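Pheromone cOB1/lipoprotein, YaeC family (Enterococcus faecalis, PDB 4EF1) probably binds methionine as the lipid-anchored solute-binding component of an ABC uptake system, and is probably also the precursor of the pheromone cOB1. Local coordinates at residues S11-A16 with F179-G184; V173-N178 with Q183-K188. All blocks are in the same frame, centred on the assembly; numbering follows the deposited sequence.

Contact 1 (S11-A16 with F179-G184)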
loop_
_atom_site.group_PDB
_atom_site.type_symbol
_atom_site.label_atom_id
_atom_site.label_comp_id
_atom_site.label_asym_id
_atom_site.label_seq_id
_atom_site.Cartn_x
_atom_site.Cartn_y
_atom_site.Cartn_z
ATOM N N SER A 11 -6.022 -6.916 -3.500
ATOM C CA SER A 11 -5.643 -7.406 -2.207
ATOM C C SER A 11 -6.973 -7.664 -1.479
ATOM O O SER A 11 -7.957 -6.974 -1.798
ATOM C CB SER A 11 -4.827 -6.397 -1.438
ATOM O OG SER A 11 -3.548 -6.110 -2.038
ATOM N N PRO A 12 -7.011 -8.600 -0.508
ATOM C CA PRO A 12 -8.286 -8.923 0.187
ATOM C C PRO A 12 -8.989 -7.752 0.855
ATOM O O PRO A 12 -10.209 -7.596 0.734
ATOM C CB PRO A 12 -7.863 -9.918 1.251
ATOM C CG PRO A 12 -6.588 -10.519 0.772
ATOM C CD PRO A 12 -5.906 -9.453 -0.025
ATOM N N VAL A 13 -8.227 -6.957 1.596
ATOM C CA VAL A 13 -8.772 -5.872 2.408
ATOM C C VAL A 13 -7.791 -4.719 2.369
ATOM O O VAL A 13 -6.629 -4.935 2.616
ATOM C CB VAL A 13 -8.935 -6.277 3.902
ATOM C CG1 VAL A 13 -9.301 -5.064 4.758
ATOM C CG2 VAL A 13 -9.948 -7.400 4.060
ATOM N N PRO A 14 -8.266 -3.488 2.141
ATOM C CA PRO A 14 -9.657 -3.139 1.879
ATOM C C PRO A 14 -10.059 -3.343 0.408
ATOM O O PRO A 14 -11.218 -3.360 0.099
ATOM C CB PRO A 14 -9.692 -1.640 2.177
ATOM C CG PRO A 14 -8.330 -1.174 1.786
ATOM C CD PRO A 14 -7.415 -2.287 2.182
ATOM N N HIS A 15 -9.093 -3.549 -0.474
ATOM C CA HIS A 15 -9.367 -3.474 -1.915
ATOM C C HIS A 15 -10.515 -4.330 -2.411
ATOM O O HIS A 15 -11.453 -3.807 -3.008
ATOM C CB HIS A 15 -8.118 -3.753 -2.729
ATOM C CG HIS A 15 -6.914 -2.967 -2.274
ATOM N ND1 HIS A 15 -6.325 -3.181 -1.079
ATOM C CD2 HIS A 15 -6.182 -2.000 -2.896
ATOM C CE1 HIS A 15 -5.297 -2.369 -0.926
ATOM N NE2 HIS A 15 -5.184 -1.643 -2.041
ATOM N N ALA A 16 -10.451 -5.645 -2.197
ATOM C CA ALA A 16 -11.502 -6.526 -2.681
ATOM C C ALA A 16 -12.846 -6.240 -2.018
ATOM O O ALA A 16 -13.903 -6.361 -2.666
ATOM C CB ALA A 16 -11.143 -8.015 -2.517
ATOM N N PHE A 179 -2.375 -5.548 4.779
ATOM C CA PHE A 179 -2.092 -6.752 5.564
ATOM C C PHE A 179 -2.440 -6.564 7.055
ATOM O O PHE A 179 -3.015 -7.470 7.689
ATOM C CB PHE A 179 -0.633 -7.186 5.393
ATOM C CG PHE A 179 -0.262 -7.562 4.001
ATOM C CD1 PHE A 179 -0.939 -8.559 3.334
ATOM C CD2 PHE A 179 0.808 -6.943 3.358
ATOM C CE1 PHE A 179 -0.578 -8.906 2.034
ATOM C CE2 PHE A 179 1.164 -7.292 2.079
ATOM C CZ PHE A 179 0.481 -8.272 1.418
ATOM N N ALA A 180 -2.106 -5.404 7.608
ATOM C CA ALA A 180 -2.334 -5.121 9.021
ATOM C C ALA A 180 -3.818 -5.152 9.341
ATOM O O ALA A 180 -4.265 -5.834 10.285
ATOM C CB ALA A 180 -1.716 -3.772 9.412
ATOM N N VAL A 181 -4.597 -4.442 8.520
ATOM C CA VAL A 181 -6.061 -4.397 8.694
ATOM C C VAL A 181 -6.700 -5.771 8.563
ATOM O O VAL A 181 -7.528 -6.137 9.369
ATOM C CB VAL A 181 -6.698 -3.368 7.756
ATOM C CG1 VAL A 181 -8.222 -3.527 7.732
ATOM C CG2 VAL A 181 -6.294 -1.966 8.273
ATOM N N ASP A 182 -6.253 -6.553 7.600
ATOM C CA ASP A 182 -6.793 -7.903 7.429
ATOM C C ASP A 182 -6.532 -8.804 8.667
ATOM O O ASP A 182 -7.339 -9.661 8.984
ATOM C CB ASP A 182 -6.241 -8.532 6.144
ATOM C CG ASP A 182 -7.095 -9.683 5.620
ATOM O OD1 ASP A 182 -8.213 -9.932 6.107
ATOM O OD2 ASP A 182 -6.633 -10.332 4.690
ATOM N N GLN A 183 -5.408 -8.604 9.350
ATOM C CA GLN A 183 -5.089 -9.347 10.568
ATOM C C GLN A 183 -5.671 -8.701 11.837
ATOM O O GLN A 183 -5.329 -9.101 12.935
ATOM C CB GLN A 183 -3.561 -9.559 10.722
ATOM C CG GLN A 183 -2.916 -10.416 9.653
ATOM C CD GLN A 183 -3.622 -11.753 9.418
ATOM O OE1 GLN A 183 -4.131 -12.016 8.317
ATOM N NE2 GLN A 183 -3.702 -12.577 10.450
ATOM N N GLY A 184 -6.554 -7.720 11.692
ATOM C CA GLY A 184 -7.228 -7.114 12.831
ATOM C C GLY A 184 -6.490 -6.001 13.537
ATOM O O GLY A 184 -6.874 -5.639 14.637
#

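Contact 2 (V173-N178 with Q183-K188). With MSE (selenomethionine), chain C.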
loop_
_atom_site.group_PDB
_atom_site.type_symbol
_atom_site.label_atom_id
_atom_site.label_comp_id
_atom_site.label_asym_id
_atom_site.label_seq_id
_atom_site.Cartn_x
_atom_site.Cartn_y
_atom_site.Cartn_z
ATOM N N VAL A 173 8.197 -3.529 13.459
ATOM C CA VAL A 173 7.957 -4.103 12.143
ATOM C C VAL A 173 7.101 -3.112 11.309
ATOM O O VAL A 173 6.073 -2.668 11.795
ATOM C CB VAL A 173 7.231 -5.483 12.271
ATOM C CG1 VAL A 173 7.052 -6.185 10.911
ATOM C CG2 VAL A 173 8.016 -6.437 13.194
ATOM N N LEU A 174 7.540 -2.736 10.095
ATOM C CA LEU A 174 6.672 -1.962 9.147
ATOM C C LEU A 174 5.716 -2.934 8.421
ATOM O O LEU A 174 6.178 -3.855 7.771
ATOM C CB LEU A 174 7.518 -1.225 8.105
ATOM C CG LEU A 174 6.843 -0.101 7.281
ATOM C CD1 LEU A 174 6.674 1.195 8.110
ATOM C CD2 LEU A 174 7.645 0.147 6.018
ATOM N N ILE A 175 4.409 -2.747 8.562
ATOM C CA ILE A 175 3.413 -3.629 7.975
ATOM C C ILE A 175 2.533 -2.779 7.047
ATOM O O ILE A 175 1.946 -1.812 7.510
ATOM C CB ILE A 175 2.504 -4.291 9.038
ATOM C CG1 ILE A 175 3.341 -5.021 10.124
ATOM C CG2 ILE A 175 1.518 -5.193 8.335
ATOM C CD1 ILE A 175 2.510 -5.618 11.236
ATOM N N ASN A 176 2.439 -3.124 5.752
ATOM C CA ASN A 176 1.535 -2.385 4.860
ATOM C C ASN A 176 0.111 -2.548 5.428
ATOM O O ASN A 176 -0.278 -3.623 5.886
ATOM C CB ASN A 176 1.578 -2.889 3.397
ATOM C CG ASN A 176 2.944 -2.779 2.763
ATOM O OD1 ASN A 176 3.751 -3.715 2.863
ATOM N ND2 ASN A 176 3.187 -1.688 2.039
ATOM N N SER A 177 -0.661 -1.479 5.409
ATOM C CA SER A 177 -1.988 -1.463 6.065
ATOM C C SER A 177 -2.972 -2.492 5.561
ATOM O O SER A 177 -3.779 -2.970 6.346
ATOM C CB SER A 177 -2.604 -0.081 6.021
ATOM O OG SER A 177 -1.782 0.837 6.699
ATOM N N ASN A 178 -2.887 -2.851 4.278
ATOM C CA ASN A 178 -3.772 -3.884 3.721
ATOM C C ASN A 178 -3.620 -5.188 4.493
ATOM O O ASN A 178 -4.607 -5.803 4.907
ATOM C CB ASN A 178 -3.588 -4.057 2.192
ATOM C CG ASN A 178 -2.314 -4.737 1.801
ATOM O OD1 ASN A 178 -1.259 -4.116 1.779
ATOM N ND2 ASN A 178 -2.401 -6.052 1.500
ATOM N N GLN A 183 -5.408 -8.604 9.350
ATOM C CA GLN A 183 -5.089 -9.347 10.568
ATOM C C GLN A 183 -5.671 -8.701 11.837
ATOM O O GLN A 183 -5.329 -9.101 12.935
ATOM C CB GLN A 183 -3.561 -9.559 10.722
ATOM C CG GLN A 183 -2.916 -10.416 9.653
ATOM C CD GLN A 183 -3.622 -11.753 9.418
ATOM O OE1 GLN A 183 -4.131 -12.016 8.317
ATOM N NE2 GLN A 183 -3.702 -12.577 10.450
ATOM N N GLY A 184 -6.554 -7.720 11.692
ATOM C CA GLY A 184 -7.228 -7.114 12.831
ATOM C C GLY A 184 -6.490 -6.001 13.537
ATOM O O GLY A 184 -6.874 -5.639 14.637
ATOM N N LEU A 185 -5.438 -5.466 12.921
ATOM C CA LEU A 185 -4.746 -4.328 13.471
ATOM C C LEU A 185 -5.413 -3.042 12.946
ATOM O O LEU A 185 -5.845 -2.974 11.794
ATOM C CB LEU A 185 -3.268 -4.339 13.083
ATOM C CG LEU A 185 -2.410 -5.480 13.651
ATOM C CD1 LEU A 185 -1.015 -5.479 13.026
ATOM C CD2 LEU A 185 -2.326 -5.472 15.171
ATOM N N ASN A 186 -5.512 -2.041 13.807
ATOM C CA ASN A 186 -6.000 -0.705 13.407
ATOM C C ASN A 186 -4.791 0.214 13.409
ATOM O O ASN A 186 -4.313 0.552 14.485
ATOM C CB ASN A 186 -7.032 -0.201 14.391
ATOM C CG ASN A 186 -7.565 1.177 14.036
ATOM O OD1 ASN A 186 -7.127 1.867 13.078
ATOM N ND2 ASN A 186 -8.533 1.587 14.812
ATOM N N PRO A 187 -4.302 0.616 12.218
ATOM C CA PRO A 187 -3.140 1.512 12.112
ATOM C C PRO A 187 -3.203 2.775 12.962
ATOM O O PRO A 187 -2.184 3.135 13.571
ATOM C CB PRO A 187 -3.097 1.849 10.629
ATOM C CG PRO A 187 -3.646 0.629 9.973
ATOM C CD PRO A 187 -4.761 0.195 10.875
ATOM N N LYS A 188 -4.384 3.399 13.075
ATOM C CA LYS A 188 -4.497 4.652 13.816
ATOM C C LYS A 188 -4.516 4.512 15.335
ATOM O O LYS A 188 -4.463 5.520 16.020
ATOM C CB LYS A 188 -5.721 5.444 13.334
ATOM C CG LYS A 188 -5.552 5.972 11.925
ATOM C CD LYS A 188 -6.738 6.743 11.420
ATOM C CE LYS A 188 -6.815 8.161 11.972
ATOM N NZ LYS A 188 -8.240 8.577 11.998
HETATM N N MSE C 301 -1.696 -1.398 -0.046
HETATM C CA MSE C 301 -0.198 -1.167 0.030
HETATM C C MSE C 301 0.165 0.193 0.634
HETATM O O MSE C 301 -0.458 1.207 0.282
HETATM O OXT MSE C 301 1.142 0.300 1.422
HETATM C CB MSE C 301 0.479 -1.352 -1.327
HETATM C CG MSE C 301 2.012 -1.305 -1.309
HETATM SE SE MSE C 301 2.715 -1.267 -3.100
HETATM C CE MSE C 301 2.237 -3.105 -3.697
#

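Contact 1 (S11-A16 with F179-G184)
Val13 and Val181 meet through the CG1 methyl that each valine turns opposite its own backbone N, with chi1 of 171° and 168°. The two methyls touch at 3.5 Å between Val13 CG1 and Val181 CG1, and the side chains cross at about a right angle. Asp182 also carries its side-chain carbon CG on the far side from its backbone N, which swings the carboxylate over to the 11-16 segment. The two oxygens then part. OD1 of Asp182 lies 3.7 Å from Val13 CG2, the other branch of the valine. OD2 of Asp182 rests against the ring of Pro12, 3.7 Å from Pro12 CB and 3.9 Å from Pro12 CG. No hydrogen bond crosses the contact, so it rests on van der Waals packing. The backbones come closest at Val13 and Asp182, whose CA atoms are 5.8 Å apart. A cis peptide bond follows Val13, and the Ala16 N to Ser11 O bond (2.9 Å) closes a wide pi-type turn here. This partly buried contact joins the start of helix 12-28 to the last turn of helix 177-182. The helices follow strands 4-10 and 172-175 of different sheets, beside pocket residue His15, as fits the two-lobed periplasmic-binding-protein fold. Pro12 also leans on Thr37 of strand 31-37, Val181 touches Trp237, and Phe179 of helix 177-182 meets the ring of Tyr41 and touches Thr162 of helix 161-166.

Contact 2 (V173-N178 with Q183-K188)
Ile175 and Leu185 meet end to end where strand 172-175 runs into helix 177-182. From Ile175 CB, the CG2 branch packs on Ala180 of that helix. The other branch leaves through CG1, opposite the carbonyl carbon (chi1 -54°), and extends to CD1. This tip methyl touches Leu185 CD1 at 4.0 Å, and the two side chains cross at about a right angle. Both residues also pack on Tyr165. A second touch joins Ser177 to the ring of Pro187: Pro187 CG lies 3.8 Å from Ser177 OG and 4.1 Å from Ser177 CB. Asn186 caps the short helix that follows. Its OD1 accepts from Lys188 N at 3.1 Å, with the donor well above the carbonyl plane. The same 173-178 segment grips the bound selenomethionine. Asn176 ND2 donates to the carboxylate oxygen OXT of the ligand at 2.9 Å, nearly straight at 165°. Asn178 OD1 takes a weak bond from the ligand N at 3.3 Å. Asp113 and Tyr41 bond to these two asparagine side chains in turn. Gly184, with positive phi, ends helix 177-182 in a Schellman motif. Asparagines at a strand-to-helix junction thus form part of the amino-acid pocket of this periplasmic-binding-protein fold.

Contacts 1 and 2 lie at the two sides of one short helix, 177-182, with centres about 9 Å apart. They share Gln183 and Gly184. The joint between them is at Leu185 N and Ala180 O, 2.9 Å apart, a probable hydrogen bond. Apolar packing adds to this: Val181 CG2 of contact 1 sits 3.7 Å from Pro187 CD of contact 2. On the ligand side, Val13 O approaches Asn178 CB to 3.2 Å. Both contacts reach the selenomethionine pocket. His15 of contact 1 touches the ligand and complements the asparagine pair of contact 2. Glu84, Arg116 and Asn203 add further hydrogen bonds to the ligand.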